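Local structure of 457aa long hypothetical protein (Pyrococcus horikoshii, 2CSU) at residues K148-F154 with D173-F179; I165-T169 with I276-L280. The protein is of unknown function but joins a Rossmann-type CoA-binding domain to two further domains of the succinyl-CoA synthetase superfamily. All blocks are in the same frame, centred on the assembly; numbering follows the deposited sequence.

Interaction 1: residues K148-F154 with D173-F179; sequences KKGNVAF and DIGFSKF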
loop_
_atom_site.group_PDB
_atom_site.type_symbol
_atom_site.label_atom_id
_atom_site.label_comp_id
_atom_site.label_asym_id
_atom_site.label_seq_id
_atom_site.Cartn_x
_atom_site.Cartn_y
_atom_site.Cartn_z
ATOM N N LYS A 148 -16.760 0.235 2.893
ATOM C CA LYS A 148 -17.079 -0.823 3.840
ATOM C C LYS A 148 -17.449 -0.181 5.168
ATOM O O LYS A 148 -17.134 0.980 5.416
ATOM C CB LYS A 148 -15.896 -1.764 4.042
ATOM C CG LYS A 148 -15.698 -2.749 2.899
ATOM C CD LYS A 148 -14.700 -3.823 3.269
ATOM C CE LYS A 148 -14.757 -4.997 2.303
ATOM N NZ LYS A 148 -13.761 -6.040 2.693
ATOM N N LYS A 149 -18.114 -0.947 6.020
ATOM C CA LYS A 149 -18.526 -0.448 7.334
ATOM C C LYS A 149 -17.313 -0.205 8.238
ATOM O O LYS A 149 -16.331 -0.931 8.216
ATOM C CB LYS A 149 -19.441 -1.499 7.962
ATOM C CG LYS A 149 -20.451 -0.893 8.938
ATOM C CD LYS A 149 -21.471 -1.925 9.419
ATOM C CE LYS A 149 -22.381 -1.378 10.526
ATOM N NZ LYS A 149 -21.666 -1.379 11.801
ATOM N N GLY A 150 -17.384 0.893 9.023
ATOM C CA GLY A 150 -16.256 1.225 9.888
ATOM C C GLY A 150 -16.591 2.355 10.866
ATOM O O GLY A 150 -17.705 2.856 10.943
ATOM N N ASN A 151 -15.570 2.733 11.664
ATOM C CA ASN A 151 -15.797 3.734 12.702
ATOM C C ASN A 151 -14.957 5.007 12.499
ATOM O O ASN A 151 -14.776 5.812 13.407
ATOM C CB ASN A 151 -15.495 3.100 14.062
ATOM C CG ASN A 151 -16.476 1.992 14.349
ATOM O OD1 ASN A 151 -16.285 0.841 13.962
ATOM N ND2 ASN A 151 -17.534 2.344 15.095
ATOM N N VAL A 152 -14.394 5.153 11.277
ATOM C CA VAL A 152 -13.724 6.403 10.941
ATOM C C VAL A 152 -14.602 7.306 10.061
ATOM O O VAL A 152 -15.058 6.922 8.995
ATOM C CB VAL A 152 -12.433 6.094 10.198
ATOM C CG1 VAL A 152 -11.934 7.370 9.522
ATOM C CG2 VAL A 152 -11.380 5.601 11.173
ATOM N N ALA A 153 -14.886 8.522 10.507
ATOM C CA ALA A 153 -15.699 9.442 9.729
ATOM C C ALA A 153 -14.720 10.190 8.836
ATOM O O ALA A 153 -13.777 10.815 9.326
ATOM C CB ALA A 153 -16.429 10.404 10.656
ATOM N N PHE A 154 -14.935 10.134 7.530
ATOM C CA PHE A 154 -14.018 10.787 6.604
ATOM C C PHE A 154 -14.650 11.961 5.863
ATOM O O PHE A 154 -15.675 11.810 5.199
ATOM C CB PHE A 154 -13.483 9.737 5.614
ATOM C CG PHE A 154 -12.608 10.293 4.516
ATOM C CD1 PHE A 154 -11.618 11.241 4.786
ATOM C CD2 PHE A 154 -12.733 9.812 3.217
ATOM C CE1 PHE A 154 -10.759 11.697 3.773
ATOM C CE2 PHE A 154 -11.883 10.258 2.201
ATOM C CZ PHE A 154 -10.889 11.205 2.487
ATOM N N ASP A 173 -9.758 -3.661 2.943
ATOM C CA ASP A 173 -10.659 -4.077 4.004
ATOM C C ASP A 173 -10.747 -3.142 5.204
ATOM O O ASP A 173 -10.714 -3.587 6.348
ATOM C CB ASP A 173 -10.288 -5.478 4.502
ATOM C CG ASP A 173 -11.298 -6.020 5.499
ATOM O OD1 ASP A 173 -12.358 -6.510 5.051
ATOM O OD2 ASP A 173 -11.042 -5.948 6.722
ATOM N N ILE A 174 -10.813 -1.847 4.953
ATOM C CA ILE A 174 -10.999 -0.906 6.037
ATOM C C ILE A 174 -12.192 -0.077 5.604
ATOM O O ILE A 174 -12.372 0.179 4.423
ATOM C CB ILE A 174 -9.731 -0.036 6.329
ATOM C CG1 ILE A 174 -9.109 0.514 5.046
ATOM C CG2 ILE A 174 -8.701 -0.892 7.051
ATOM C CD1 ILE A 174 -7.642 0.977 5.218
ATOM N N GLY A 175 -13.040 0.290 6.554
ATOM C CA GLY A 175 -14.218 1.053 6.204
ATOM C C GLY A 175 -14.380 2.347 6.975
ATOM O O GLY A 175 -13.562 2.714 7.818
ATOM N N PHE A 176 -15.463 3.040 6.675
ATOM C CA PHE A 176 -15.759 4.303 7.319
ATOM C C PHE A 176 -17.139 4.218 7.922
ATOM O O PHE A 176 -17.995 3.480 7.429
ATOM C CB PHE A 176 -15.761 5.432 6.286
ATOM C CG PHE A 176 -14.451 5.619 5.579
ATOM C CD1 PHE A 176 -13.321 6.037 6.274
ATOM C CD2 PHE A 176 -14.361 5.429 4.201
ATOM C CE1 PHE A 176 -12.116 6.270 5.597
ATOM C CE2 PHE A 176 -13.173 5.658 3.522
ATOM C CZ PHE A 176 -12.047 6.080 4.220
ATOM N N SER A 177 -17.353 4.969 8.990
ATOM C CA SER A 177 -18.663 5.028 9.614
ATOM C C SER A 177 -19.452 5.983 8.721
ATOM O O SER A 177 -20.535 5.655 8.223
ATOM C CB SER A 177 -18.540 5.598 11.027
ATOM O OG SER A 177 -17.575 6.643 11.072
ATOM N N LYS A 178 -18.885 7.166 8.491
ATOM C CA LYS A 178 -19.545 8.156 7.644
ATOM C C LYS A 178 -18.564 8.752 6.649
ATOM O O LYS A 178 -17.360 8.778 6.891
ATOM C CB LYS A 178 -20.152 9.273 8.487
ATOM C CG LYS A 178 -21.045 8.806 9.602
ATOM C CD LYS A 178 -21.657 9.985 10.334
ATOM C CE LYS A 178 -22.860 9.567 11.167
ATOM N NZ LYS A 178 -22.502 8.822 12.409
ATOM N N PHE A 179 -19.097 9.208 5.522
ATOM C CA PHE A 179 -18.317 9.824 4.457
ATOM C C PHE A 179 -18.982 11.106 3.964
ATOM O O PHE A 179 -20.167 11.153 3.656
ATOM C CB PHE A 179 -18.191 8.822 3.307
ATOM C CG PHE A 179 -17.578 9.492 2.110
ATOM C CD1 PHE A 179 -16.194 9.549 1.985
ATOM C CD2 PHE A 179 -18.391 10.033 1.126
ATOM C CE1 PHE A 179 -15.627 10.148 0.869
ATOM C CE2 PHE A 179 -17.813 10.630 0.009
ATOM C CZ PHE A 179 -16.432 10.689 -0.125
HETATM O O HOH W 1 -14.172 1.024 2.801
HETATM O O HOH W 2 -12.570 1.696 10.954
#
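Segments 148-154 and 173-179 run parallel, their CA atoms 4.2 Å apart at K148 and G175, 4.0 Å at G150 and F176, and 4.9 Å at F154 and F179. F176 N donates to K148 O (2.9 Å), S177 N to V152 O (3.0 Å), and F154 N to K178 O (2.9 Å, angle 168°). Regular pairing is interrupted at G150 and N151, opposite F176 and S177. A CB on G150 would lie 2.2 Å from G175 O. A CB on G175 would lie 2.1 Å from K148 O, so neither position has room for a side chain. Water 1 accepts from K148 N and donates to I174 O. Strands 152-156 and 175-181 flank helix 159-171 in a beta-alpha-beta unit of a flavodoxin-like domain; 148-149 is a short, loosely paired strand before it. D173 ends the helix in a Schellman motif, and D173 OD1 forms a salt bridge with K148 NZ (2.8 Å). F154, F176 and F179 form an aromatic cluster. F154 CB rests over the face of the F176 ring, 4.0 Å from its centroid, while the two rings, inclined at 25°, are slid apart and barely overlap. The F154 and F179 rings meet obliquely, F154 CD2 to F179 CD1 being 3.7 Å, and V152 CG1 packs 3.8 Å from F176 CD1. D203 hydrogen-bonds S177 OG and forms a salt bridge with K178 NZ.

Interaction 2: residues I165-T169 with I276-L280; sequences IVYKT and IDEML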
loop_
_atom_site.group_PDB
_atom_site.type_symbol
_atom_site.label_atom_id
_atom_site.label_comp_id
_atom_site.label_asym_id
_atom_site.label_seq_id
_atom_site.Cartn_x
_atom_site.Cartn_y
_atom_site.Cartn_z
ATOM N N ILE A 165 -10.085 6.901 -2.496
ATOM C CA ILE A 165 -9.763 6.385 -1.180
ATOM C C ILE A 165 -10.797 5.316 -0.814
ATOM O O ILE A 165 -10.451 4.276 -0.277
ATOM C CB ILE A 165 -9.695 7.558 -0.141
ATOM C CG1 ILE A 165 -8.384 8.324 -0.356
ATOM C CG2 ILE A 165 -9.754 7.039 1.290
ATOM C CD1 ILE A 165 -8.223 9.584 0.483
ATOM N N VAL A 166 -12.063 5.557 -1.141
ATOM C CA VAL A 166 -13.098 4.569 -0.866
ATOM C C VAL A 166 -12.720 3.257 -1.557
ATOM O O VAL A 166 -12.757 2.191 -0.940
ATOM C CB VAL A 166 -14.473 5.064 -1.361
ATOM C CG1 VAL A 166 -15.494 3.938 -1.338
ATOM C CG2 VAL A 166 -14.954 6.203 -0.477
ATOM N N TYR A 167 -12.326 3.325 -2.825
ATOM C CA TYR A 167 -11.937 2.111 -3.544
ATOM C C TYR A 167 -10.719 1.500 -2.897
ATOM O O TYR A 167 -10.586 0.279 -2.830
ATOM C CB TYR A 167 -11.611 2.394 -5.017
ATOM C CG TYR A 167 -12.687 3.162 -5.745
ATOM C CD1 TYR A 167 -14.013 3.114 -5.314
ATOM C CD2 TYR A 167 -12.381 3.948 -6.861
ATOM C CE1 TYR A 167 -15.008 3.827 -5.962
ATOM C CE2 TYR A 167 -13.379 4.667 -7.520
ATOM C CZ TYR A 167 -14.685 4.599 -7.061
ATOM O OH TYR A 167 -15.674 5.311 -7.685
ATOM N N LYS A 168 -9.816 2.357 -2.429
ATOM C CA LYS A 168 -8.605 1.889 -1.787
ATOM C C LYS A 168 -8.927 1.067 -0.555
ATOM O O LYS A 168 -8.529 -0.088 -0.449
ATOM C CB LYS A 168 -7.722 3.071 -1.386
ATOM C CG LYS A 168 -6.385 2.656 -0.755
ATOM C CD LYS A 168 -5.517 3.872 -0.444
ATOM C CE LYS A 168 -4.044 3.504 -0.319
ATOM N NZ LYS A 168 -3.694 2.647 0.838
ATOM N N THR A 169 -9.648 1.679 0.381
ATOM C CA THR A 169 -10.029 1.030 1.634
ATOM C C THR A 169 -10.837 -0.254 1.456
ATOM O O THR A 169 -10.683 -1.199 2.225
ATOM C CB THR A 169 -10.844 1.990 2.505
ATOM O OG1 THR A 169 -11.866 2.598 1.705
ATOM C CG2 THR A 169 -9.937 3.075 3.091
ATOM N N ILE A 276 -1.974 9.701 2.358
ATOM C CA ILE A 276 -3.272 9.072 2.460
ATOM C C ILE A 276 -3.159 7.955 3.490
ATOM O O ILE A 276 -3.881 7.944 4.493
ATOM C CB ILE A 276 -3.688 8.504 1.075
ATOM C CG1 ILE A 276 -3.995 9.666 0.129
ATOM C CG2 ILE A 276 -4.921 7.599 1.199
ATOM C CD1 ILE A 276 -4.020 9.266 -1.365
ATOM N N ASP A 277 -2.216 7.045 3.259
ATOM C CA ASP A 277 -2.002 5.916 4.146
ATOM C C ASP A 277 -1.789 6.282 5.603
ATOM O O ASP A 277 -2.282 5.584 6.487
ATOM C CB ASP A 277 -0.853 5.040 3.626
ATOM C CG ASP A 277 -1.353 3.933 2.701
ATOM O OD1 ASP A 277 -2.109 3.075 3.189
ATOM O OD2 ASP A 277 -1.013 3.917 1.500
ATOM N N GLU A 278 -1.082 7.378 5.865
ATOM C CA GLU A 278 -0.867 7.797 7.240
ATOM C C GLU A 278 -2.181 8.248 7.844
ATOM O O GLU A 278 -2.492 7.907 8.983
ATOM C CB GLU A 278 0.139 8.954 7.321
ATOM C CG GLU A 278 1.554 8.601 6.881
ATOM C CD GLU A 278 2.544 9.735 7.151
ATOM O OE1 GLU A 278 2.124 10.801 7.668
ATOM O OE2 GLU A 278 3.744 9.556 6.845
HETATM N N MSE A 279 -2.933 9.039 7.085
HETATM C CA MSE A 279 -4.228 9.556 7.531
HETATM C C MSE A 279 -5.132 8.384 7.940
HETATM O O MSE A 279 -5.724 8.386 9.016
HETATM C CB MSE A 279 -4.906 10.367 6.395
HETATM C CG MSE A 279 -6.288 10.998 6.752
HETATM SE SE MSE A 279 -7.293 11.643 5.357
HETATM C CE MSE A 279 -7.648 10.091 4.505
ATOM N N LEU A 280 -5.231 7.394 7.062
ATOM C CA LEU A 280 -6.055 6.219 7.309
ATOM C C LEU A 280 -5.507 5.347 8.423
ATOM O O LEU A 280 -6.264 4.854 9.255
ATOM C CB LEU A 280 -6.158 5.378 6.041
ATOM C CG LEU A 280 -6.870 6.010 4.841
ATOM C CD1 LEU A 280 -6.620 5.168 3.612
ATOM C CD2 LEU A 280 -8.358 6.132 5.125
#
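The helical turns I165-T169 and I276-L280 cross at -66° with their axes 12.1 Å apart at closest approach, a wide gap bridged by long side chains, with I165 and K168 contributing equally from the first helix. I165 projects into a hollow formed by I276, M279 and L280. Its CG1 lies 3.9 Å from I276 CG2, its CD1 4.1 Å from the selenomethionine methyl M279 CE, and its CG2 4.2 Å from L280 CD2. The fit is reciprocal. L280 reaches among I165, K168 and T169, with L280 CD1 4.0 Å from T169 CG2, and I276 CG2 fills the space between I165 and the K168 chain, 4.1 Å from K168 CD. T169 presents its methyl because OG1 turns back to its own helix, T169 OG1 lying 3.0 Å from I165 O and 2.8 Å from V166 O. In this flavodoxin-like domain both helices lie on the same face of the sheet, where F154 and F176 form the floor beneath I165, M279 and L280. K168 stretches past I276 so that K168 NZ meets D277 OD1 at 2.9 Å in a salt bridge, with a weak bond from NZ to D277 OD2 at 3.0 Å. K168 is also paired with E172, and D277 with R433 of the second subunit. The second subunit also packs here, its M411 on I276 and its E432 on K168.

How the interactions relate
With centres 10 Å apart, the two contacts form adjoining layers of one flavodoxin-like domain: interaction 1 pairs neighbouring strands in its sheet, and interaction 2 joins two helices lying on it. Their segments alternate along the chain, 148-154, 165-169, 173-179 and finally 276-280, so helix 159-171 links the strands of interaction 1, whereas helix 276-283 arrives about a hundred residues later. The layers meet directly: F154 CE1 is 3.6 Å from M279 CE, F154 CZ 3.7 Å from I165 CD1, and F176 CE1 3.8 Å from L280 CD2. Sheet and helices thus share one apolar core, whose helical side continues into the subunit interface.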